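PDB 6N2C: tapirin from Caldicellulosiruptor hydrothermalis, which probably binds cellulose through its beta-helical C-terminal domain and so attaches cells to plant biomass, and also carries a zinc ion. Local coordinates for residues 203-208 with 550-555; 513-518 with 532-537. All blocks are in the same frame, centred on the assembly; numbering follows the deposited sequence. Where two conformers were deposited one is given.

Contact 1 (203-208 with 550-555); sequences TTRNMY and IEYVRM. With ZN (zinc ion), chain C.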
loop_
_atom_site.group_PDB
_atom_site.type_symbol
_atom_site.label_atom_id
_atom_site.label_comp_id
_atom_site.label_asym_id
_atom_site.label_seq_id
_atom_site.Cartn_x
_atom_site.Cartn_y
_atom_site.Cartn_z
ATOM N N THR A 203 2.305 -16.595 -3.935
ATOM C CA THR A 203 3.693 -16.361 -3.620
ATOM C C THR A 203 4.323 -15.888 -4.927
ATOM O O THR A 203 4.258 -16.613 -5.909
ATOM C CB THR A 203 4.380 -17.611 -3.086
ATOM O OG1 THR A 203 3.638 -18.169 -1.974
ATOM C CG2 THR A 203 5.802 -17.296 -2.596
ATOM N N THR A 204 4.840 -14.670 -4.927
ATOM C CA THR A 204 5.382 -14.092 -6.153
ATOM C C THR A 204 6.566 -13.255 -5.926
ATOM O O THR A 204 6.946 -12.918 -4.780
ATOM C CB THR A 204 4.287 -13.372 -6.936
ATOM O OG1 THR A 204 4.754 -13.114 -8.296
ATOM C CG2 THR A 204 4.008 -12.009 -6.290
ATOM N N ARG A 205 7.223 -12.858 -7.021
ATOM C CA ARG A 205 8.242 -11.840 -6.943
ATOM C C ARG A 205 7.529 -10.549 -7.222
ATOM O O ARG A 205 7.048 -9.910 -6.239
ATOM C CB ARG A 205 9.435 -12.038 -7.901
ATOM C CG ARG A 205 10.349 -13.150 -7.554
ATOM C CD ARG A 205 11.594 -13.023 -8.419
ATOM N NE ARG A 205 12.393 -11.805 -8.180
ATOM C CZ ARG A 205 13.611 -11.616 -8.680
ATOM N NH1 ARG A 205 14.175 -12.508 -9.513
ATOM N NH2 ARG A 205 14.254 -10.488 -8.410
ATOM N N ASN A 206 7.329 -10.203 -8.499
ATOM C CA ASN A 206 6.590 -8.963 -8.840
ATOM C C ASN A 206 5.230 -9.183 -9.409
ATOM O O ASN A 206 4.999 -10.180 -10.087
ATOM C CB ASN A 206 7.493 -8.098 -9.684
ATOM C CG ASN A 206 8.771 -7.737 -8.926
ATOM O OD1 ASN A 206 8.711 -7.408 -7.732
ATOM N ND2 ASN A 206 9.970 -7.800 -9.589
ATOM N N MET A 207 4.295 -8.207 -9.192
ATOM C CA MET A 207 2.954 -8.322 -9.722
ATOM C C MET A 207 2.520 -6.946 -10.177
ATOM O O MET A 207 2.893 -5.941 -9.547
ATOM C CB MET A 207 1.971 -8.814 -8.598
ATOM C CG MET A 207 0.510 -8.730 -8.987
ATOM S SD MET A 207 -0.662 -9.536 -7.769
ATOM C CE MET A 207 0.620 -9.967 -6.574
ATOM N N TYR A 208 1.974 -6.889 -11.390
ATOM C CA TYR A 208 1.504 -5.664 -11.951
ATOM C C TYR A 208 0.062 -5.802 -12.417
ATOM O O TYR A 208 -0.358 -6.803 -13.034
ATOM C CB TYR A 208 2.347 -5.244 -13.195
ATOM C CG TYR A 208 1.814 -4.066 -14.004
ATOM C CD1 TYR A 208 0.855 -4.206 -15.030
ATOM C CD2 TYR A 208 2.311 -2.826 -13.823
ATOM C CE1 TYR A 208 0.360 -3.098 -15.675
ATOM C CE2 TYR A 208 1.842 -1.726 -14.489
ATOM C CZ TYR A 208 0.875 -1.893 -15.456
ATOM O OH TYR A 208 0.408 -0.798 -16.167
ATOM N N ILE A 550 -0.894 -20.354 -5.827
ATOM C CA ILE A 550 -0.177 -19.820 -6.994
ATOM C C ILE A 550 1.214 -19.574 -6.520
ATOM O O ILE A 550 1.456 -18.858 -5.539
ATOM C CB ILE A 550 -0.818 -18.509 -7.569
ATOM C CG1 ILE A 550 -2.243 -18.810 -8.022
ATOM C CG2 ILE A 550 -0.008 -17.990 -8.786
ATOM C CD1 ILE A 550 -3.087 -17.628 -8.251
ATOM N N GLU A 551 2.203 -20.136 -7.223
ATOM C CA GLU A 551 3.581 -19.802 -6.917
ATOM C C GLU A 551 4.337 -19.435 -8.237
ATOM O O GLU A 551 4.230 -20.145 -9.207
ATOM C CB GLU A 551 4.303 -21.008 -6.329
ATOM C CG GLU A 551 3.946 -21.414 -4.858
ATOM C CD GLU A 551 2.649 -22.216 -4.738
ATOM O OE1 GLU A 551 2.520 -23.241 -5.435
ATOM O OE2 GLU A 551 1.711 -21.824 -3.978
ATOM N N TYR A 552 5.021 -18.332 -8.169
ATOM C CA TYR A 552 5.875 -17.888 -9.273
ATOM C C TYR A 552 7.008 -18.928 -9.472
ATOM O O TYR A 552 7.747 -19.291 -8.485
ATOM C CB TYR A 552 6.503 -16.566 -8.925
ATOM C CG TYR A 552 7.681 -16.107 -9.800
ATOM C CD1 TYR A 552 7.465 -15.677 -11.087
ATOM C CD2 TYR A 552 9.020 -16.228 -9.371
ATOM C CE1 TYR A 552 8.523 -15.264 -11.865
ATOM C CE2 TYR A 552 10.074 -15.825 -10.181
ATOM C CZ TYR A 552 9.801 -15.251 -11.394
ATOM O OH TYR A 552 10.840 -14.890 -12.234
ATOM N N VAL A 553 7.232 -19.245 -10.722
ATOM C CA VAL A 553 8.441 -19.878 -11.147
ATOM C C VAL A 553 8.917 -19.093 -12.390
ATOM O O VAL A 553 8.114 -18.834 -13.279
ATOM C CB VAL A 553 8.180 -21.339 -11.558
ATOM C CG1 VAL A 553 9.379 -22.022 -12.313
ATOM C CG2 VAL A 553 7.748 -22.157 -10.364
ATOM N N ARG A 554 10.205 -18.762 -12.437
ATOM C CA ARG A 554 10.784 -18.154 -13.662
ATOM C C ARG A 554 10.423 -18.899 -14.942
ATOM O O ARG A 554 10.486 -20.150 -15.024
ATOM C CB ARG A 554 12.288 -17.976 -13.461
ATOM C CG ARG A 554 13.003 -17.182 -14.531
ATOM C CD ARG A 554 14.468 -16.930 -14.093
ATOM N NE ARG A 554 15.137 -16.013 -15.009
ATOM C CZ ARG A 554 15.823 -16.335 -16.111
ATOM N NH1 ARG A 554 16.045 -17.604 -16.535
ATOM N NH2 ARG A 554 16.321 -15.327 -16.815
ATOM N N MET A 555 10.057 -18.148 -15.981
ATOM C CA MET A 555 9.808 -18.754 -17.250
ATOM C C MET A 555 11.022 -19.587 -17.739
ATOM O O MET A 555 12.180 -19.121 -17.549
ATOM C CB MET A 555 9.487 -17.660 -18.331
ATOM C CG MET A 555 8.059 -17.072 -18.178
ATOM S SD MET A 555 7.716 -15.876 -19.534
ATOM C CE MET A 555 8.584 -14.501 -19.051
HETATM ZN ZN ZN C . 3.554 -24.671 -6.323
HETATM O O HOH W 1 1.370 -19.500 -2.853
HETATM O O HOH W 2 13.457 -14.579 -11.714
#
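At a corner of the parallel beta-helix, the ring of Tyr-552 meets Arg-205 along the arginine's aliphatic part: CD of Arg-205 comes obliquely to within 3.6 Å of CE2 of Tyr-552, and CG lies close to both CD2 and CE2. One face of the ring carries the backbone N of Arg-554, 3.6 Å above the plane and offset toward the rim, while a water sits in the ring plane at the edge. The guanidinium plane of Arg-205 is turned 81° from that of the ring, and it is the aliphatic CG and CD that make the contact. That same water donates to Tyr-552 OH at 2.7 Å and takes a weak bond from Arg-205 NH1; the phenol oxygen is also hydrogen-bonded to Thr-184 O.

Here strand 548-552 of a late coil lies beside strand 200-203 of an early one. Two backbone bonds define the pairing: Thr-203 N to Ile-550 O, 2.9 Å with 164° at the hydrogen, and Tyr-552 N to Thr-203 O, also 2.9 Å. The pairing then gives way to side-chain packing as the chain turns toward strand 206-209. Tyr-552 CB packs beside Thr-204, whose OG1 is 3.9 Å away; CG of Tyr-552, anti to the backbone N (chi1 166°), carries the ring on toward Arg-205.

On the face holding Thr-203 and Glu-551, a second water lies within bonding distance of Thr-203 OG1, Ile-550 O and Glu-551 OE2; Thr-203 OG1 is also hydrogen-bonded to Tyr-225 OH. This water ties the edge of the early coil to the carboxylate of a metal ligand, and probably limits that carboxylate's rotation. The other oxygen serves the zinc ion, which His-530 and Asp-532 also bind: Glu-551 OE1 coordinates it at 2.0 Å.

Contact 2 (513-518 with 532-537); sequences QIFVIT and DGVLIA. With ZN (zinc ion), chain C.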
loop_
_atom_site.group_PDB
_atom_site.type_symbol
_atom_site.label_atom_id
_atom_site.label_comp_id
_atom_site.label_asym_id
_atom_site.label_seq_id
_atom_site.Cartn_x
_atom_site.Cartn_y
_atom_site.Cartn_z
ATOM N N GLN A 513 4.351 -27.160 -14.618
ATOM C CA GLN A 513 4.343 -25.724 -14.642
ATOM C C GLN A 513 3.622 -25.216 -15.835
ATOM O O GLN A 513 3.624 -25.824 -16.874
ATOM C CB GLN A 513 5.741 -25.163 -14.547
ATOM C CG GLN A 513 6.641 -25.666 -13.379
ATOM C CD GLN A 513 8.104 -25.374 -13.467
ATOM O OE1 GLN A 513 8.592 -24.922 -14.526
ATOM N NE2 GLN A 513 8.867 -25.696 -12.397
ATOM N N ILE A 514 3.043 -24.008 -15.672
ATOM C CA ILE A 514 2.195 -23.415 -16.693
ATOM C C ILE A 514 2.654 -21.990 -16.911
ATOM O O ILE A 514 2.695 -21.221 -15.969
ATOM C CB ILE A 514 0.709 -23.458 -16.289
ATOM C CG1 ILE A 514 0.160 -24.890 -16.131
ATOM C CG2 ILE A 514 -0.149 -22.683 -17.266
ATOM C CD1 ILE A 514 0.106 -25.603 -17.409
ATOM N N PHE A 515 2.937 -21.638 -18.169
ATOM C CA PHE A 515 3.358 -20.277 -18.498
ATOM C C PHE A 515 2.463 -19.757 -19.625
ATOM O O PHE A 515 2.489 -20.302 -20.741
ATOM C CB PHE A 515 4.845 -20.284 -18.923
ATOM C CG PHE A 515 5.723 -20.802 -17.877
ATOM C CD1 PHE A 515 6.191 -20.016 -16.852
ATOM C CD2 PHE A 515 6.049 -22.187 -17.860
ATOM C CE1 PHE A 515 7.008 -20.524 -15.849
ATOM C CE2 PHE A 515 6.812 -22.674 -16.854
ATOM C CZ PHE A 515 7.321 -21.876 -15.895
ATOM N N VAL A 516 1.699 -18.713 -19.324
ATOM C CA VAL A 516 0.758 -18.095 -20.273
ATOM C C VAL A 516 1.066 -16.645 -20.498
ATOM O O VAL A 516 1.164 -15.861 -19.547
ATOM C CB VAL A 516 -0.694 -18.312 -19.827
ATOM C CG1 VAL A 516 -1.629 -17.731 -20.870
ATOM C CG2 VAL A 516 -1.006 -19.747 -19.647
ATOM N N ILE A 517 1.259 -16.249 -21.770
ATOM C CA ILE A 517 1.477 -14.882 -22.132
ATOM C C ILE A 517 0.503 -14.563 -23.261
ATOM O O ILE A 517 0.662 -15.171 -24.354
ATOM C CB ILE A 517 2.896 -14.605 -22.584
ATOM C CG1 ILE A 517 3.932 -14.989 -21.486
ATOM C CG2 ILE A 517 3.038 -13.090 -22.892
ATOM C CD1 ILE A 517 4.395 -16.440 -21.614
ATOM N N THR A 518 -0.438 -13.650 -23.051
ATOM C CA THR A 518 -1.560 -13.584 -24.030
ATOM C C THR A 518 -2.110 -12.219 -24.219
ATOM O O THR A 518 -1.994 -11.362 -23.331
ATOM C CB THR A 518 -2.696 -14.487 -23.628
ATOM O OG1 THR A 518 -3.758 -14.404 -24.627
ATOM C CG2 THR A 518 -3.302 -14.150 -22.288
ATOM N N ASP A 532 2.042 -23.375 -10.661
ATOM C CA ASP A 532 3.400 -22.864 -10.578
ATOM C C ASP A 532 3.723 -22.332 -11.951
ATOM O O ASP A 532 3.573 -23.062 -12.940
ATOM C CB ASP A 532 4.383 -24.011 -10.321
ATOM C CG ASP A 532 4.334 -24.530 -8.898
ATOM O OD1 ASP A 532 3.931 -23.743 -8.039
ATOM O OD2 ASP A 532 4.767 -25.616 -8.684
ATOM N N GLY A 533 4.154 -21.090 -12.010
ATOM C CA GLY A 533 4.483 -20.500 -13.268
ATOM C C GLY A 533 4.180 -19.037 -13.303
ATOM O O GLY A 533 4.522 -18.305 -12.341
ATOM N N VAL A 534 3.710 -18.568 -14.484
ATOM C CA VAL A 534 3.562 -17.132 -14.709
ATOM C C VAL A 534 2.252 -17.001 -15.540
ATOM O O VAL A 534 1.995 -17.788 -16.475
ATOM C CB VAL A 534 4.791 -16.549 -15.482
ATOM C CG1 VAL A 534 4.575 -15.262 -16.081
ATOM C CG2 VAL A 534 6.096 -16.646 -14.726
ATOM N N LEU A 535 1.470 -15.959 -15.249
ATOM C CA LEU A 535 0.272 -15.605 -16.031
ATOM C C LEU A 535 0.339 -14.128 -16.371
ATOM O O LEU A 535 0.378 -13.280 -15.443
ATOM C CB LEU A 535 -0.998 -15.917 -15.260
ATOM C CG LEU A 535 -1.234 -17.336 -14.789
ATOM C CD1 LEU A 535 -2.460 -17.396 -13.839
ATOM C CD2 LEU A 535 -1.315 -18.366 -15.883
ATOM N N ILE A 536 0.394 -13.836 -17.695
ATOM C CA ILE A 536 0.669 -12.472 -18.247
ATOM C C ILE A 536 -0.399 -12.278 -19.284
ATOM O O ILE A 536 -0.447 -13.028 -20.287
ATOM C CB ILE A 536 2.064 -12.343 -18.829
ATOM C CG1 ILE A 536 3.079 -12.505 -17.666
ATOM C CG2 ILE A 536 2.219 -10.999 -19.523
ATOM C CD1 ILE A 536 4.509 -12.516 -18.093
ATOM N N ALA A 537 -1.219 -11.259 -19.041
ATOM C CA ALA A 537 -2.401 -11.007 -19.918
ATOM C C ALA A 537 -2.603 -9.565 -20.214
ATOM O O ALA A 537 -2.387 -8.653 -19.397
ATOM C CB ALA A 537 -3.649 -11.633 -19.324
HETATM ZN ZN ZN C . 3.554 -24.671 -6.323
HETATM O O HOH W 3 7.248 -26.375 -9.807
#
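Phe-515 and Val-534 meet in the tightly packed part of this pairing of parallel strands from successive coils of the beta-helix; the axes of strands 513-518 and 534-537 approach to 4.8 Å and run 9° from parallel. CD1 of Phe-515 is 4.0 Å from Val-534 CB, and Val-534 CG2 lies in the ring plane at its edge. CE1 of Phe-515 reaches the CA of Gly-533 at 3.6 Å. Gly-533 marks a corner of the coil: its backbone angles would jam a CB against the carbonyl O of Asp-532, and such a CB would also collide with Ile-514 O across the contact. An alanine in place of Phe-515 would probably open a gap beside Gly-533 and Val-534, and leave Met-555, which packs on the ring, without that support.

Further along the same face, Ile-517 and Ile-536 lie side by side, CG2 against CG2. On the other face Leu-535 CD2 stands 4.0 Å from Val-516 CB, and both side chains touch Ile-522. Five backbone hydrogen bonds run between the two segments; that from Val-516 N to Val-534 O is nearly straight, with 172° at the hydrogen.

Packing loosens at the partly exposed end, where Gln-513 and Asp-532 cross with their amide and carboxylate planes 75° apart. Gln-513 CB rests 3.4 Å from Asp-532 O, and the side chains themselves come no closer than CG to CB. Here a water links the polar tips, accepting from Gln-513 NE2 at 3.1 Å and donating to Asp-532 OD2 at 2.8 Å. His-530 and Glu-551 complete the protein ligands of the zinc ion, to which Asp-532 OD1 is bonded at 2.0 Å.

How the contacts relate
From the N terminus the chain first lays down residues 203-208 in an early coil, then builds the helix outward to strand 434-436 before returning past strand 483-488. Residues 513-518 and 532-537 next close the short loop of contact 2, with 13 residues between them. Only afterwards does 550-555 reach back to 203-208, so contact 1 closes a loop of 341 residues with contact 2 nested inside it. Contact 2 pairs two of the returning coils, and contact 1 joins them to the early end of the beta-helix: strand 548-552 lies between 530-532 and 200-203. Glu-551 O is 3.0 Å from Gly-533 N, a probable hydrogen bond, and both contacts supply ligands to one zinc ion.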